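Local coordinates for GP37 (Pseudomonas phage phikz, PDB 5FT0), which inhibits the RNA degradosome of the phage's bacterial host, acting on the ribonuclease RNase E, at the interface of chains A and B. Sequence-based numbering; all coordinates share one arbitrary frame. Chains: chain A/B, GP37.

The interface of chains A and B. Residues chain A 106, 109, 120-122, 124; chain B 255-257.
The last strand of chain B, 254-256, docks antiparallel beside strand 122-126 of chain A, so a small intermolecular beta-sheet joins the two copies at this patch; the two-fold symmetry repeats it with the chains exchanged. The pairing is a two-bond ring between A:Lys122 and B:Val256. The amide N of B:Val256 gives a nearly straight bond (174° at H) to A:Lys122 O at 2.9 Å, and A:Lys122 N returns one to B:Val256 O at 3.0 Å. Each donor lies in the plane of the carbonyl it meets. B:Val256 O has a second partner, a water 2.6 Å away, which also reaches the carboxylate of A:Asp106, with OD2 2.5 Å from the water oxygen. That carbonyl is thus gripped by an amide and a water.

B:Val256 buries more surface than any other residue of the patch. With CG1 anti to its backbone N (chi1 179°), its side chain slides past that of A:Asp106 in the opposite direction, and CG1 lies 3.3 Å from OD2, alongside the carboxylate tip. The B:Val256 side chain crosses that of A:Ile124 obliquely, its CG2 branch 4.1 Å from A:Ile124 CD1; A:Val109 stands farther off behind. A:Asp106 reaches the valine because its CG is anti to N (chi1 -173°). Held against methyl groups, the carboxylate might have a raised pKa, though the water could offset this.

Toward the modelled C-terminal end of chain B, A:Asn121 lies beside the strand, its CG next to its own backbone N and anti to the carbonyl carbon. Its CB packs on the CG2 methyl of B:Thr255, while the amide oxygen turns to the backbone of B:Val257, the last modelled residue there. The complex is a dimer in the deposited assembly; the structure alone does not show whether it persists in solution. Here A:Asn121 OD1 sits 3.3 Å from B:Val257 CA.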
# COMPACT_ATOMS: atom_id res chain seq x y z
N ASP A 106 8.26 -2.82 -10.39
CA ASP A 106 7.08 -3.31 -9.68
C ASP A 106 5.85 -2.70 -10.33
O ASP A 106 5.68 -1.48 -10.31
CB ASP A 106 7.15 -2.97 -8.19
CG ASP A 106 6.03 -3.61 -7.39
OD1 ASP A 106 5.45 -4.61 -7.88
OD2 ASP A 106 5.74 -3.13 -6.28
N VAL A 109 5.96 0.60 -12.63
CA VAL A 109 6.89 1.58 -12.08
C VAL A 109 8.29 0.98 -12.03
O VAL A 109 8.48 -0.12 -11.50
CB VAL A 109 6.45 2.06 -10.69
CG1 VAL A 109 7.47 3.04 -10.12
CG2 VAL A 109 5.07 2.69 -10.75
N GLY A 120 2.33 -7.17 0.98
CA GLY A 120 2.74 -7.18 -0.40
C GLY A 120 2.93 -5.82 -1.04
O GLY A 120 3.43 -5.75 -2.17
N ASN A 121 2.56 -4.74 -0.36
CA ASN A 121 2.79 -3.41 -0.89
C ASN A 121 4.28 -3.10 -0.90
O ASN A 121 5.04 -3.55 -0.04
CB ASN A 121 2.06 -2.36 -0.06
CG ASN A 121 0.56 -2.49 -0.13
OD1 ASN A 121 0.01 -3.00 -1.10
ND2 ASN A 121 -0.12 -2.03 0.92
N LYS A 122 4.70 -2.30 -1.88
CA LYS A 122 6.07 -1.82 -1.94
C LYS A 122 6.04 -0.30 -2.08
O LYS A 122 5.37 0.23 -2.96
CB LYS A 122 6.84 -2.45 -3.11
CG LYS A 122 7.23 -3.90 -2.87
CD LYS A 122 8.17 -4.40 -3.95
N ILE A 124 7.99 2.81 -3.25
CA ILE A 124 9.01 2.98 -4.29
C ILE A 124 9.07 4.44 -4.69
O ILE A 124 8.04 5.12 -4.76
CB ILE A 124 8.71 2.08 -5.51
CG1 ILE A 124 8.65 0.61 -5.11
CG2 ILE A 124 9.76 2.28 -6.60
CD1 ILE A 124 8.13 -0.28 -6.19
N THR B 255 3.22 4.06 -3.39
CA THR B 255 2.86 2.73 -2.91
C THR B 255 2.29 1.92 -4.07
O THR B 255 1.31 2.34 -4.70
CB THR B 255 1.85 2.82 -1.78
OG1 THR B 255 2.21 3.88 -0.90
CG2 THR B 255 1.82 1.51 -0.99
N VAL B 256 2.90 0.78 -4.35
CA VAL B 256 2.42 -0.15 -5.37
C VAL B 256 1.79 -1.34 -4.66
O VAL B 256 2.44 -1.99 -3.84
CB VAL B 256 3.55 -0.60 -6.31
CG1 VAL B 256 3.02 -1.57 -7.35
CG2 VAL B 256 4.19 0.61 -6.98
N VAL B 257 0.53 -1.61 -4.97
CA VAL B 257 -0.19 -2.71 -4.34
C VAL B 257 0.38 -4.05 -4.78
O VAL B 257 0.44 -5.00 -4.00
CB VAL B 257 -1.69 -2.64 -4.64
CG1 VAL B 257 -2.29 -1.35 -4.08
CG2 VAL B 257 -1.94 -2.73 -6.14
O HOH W 1 3.75 -3.96 -4.96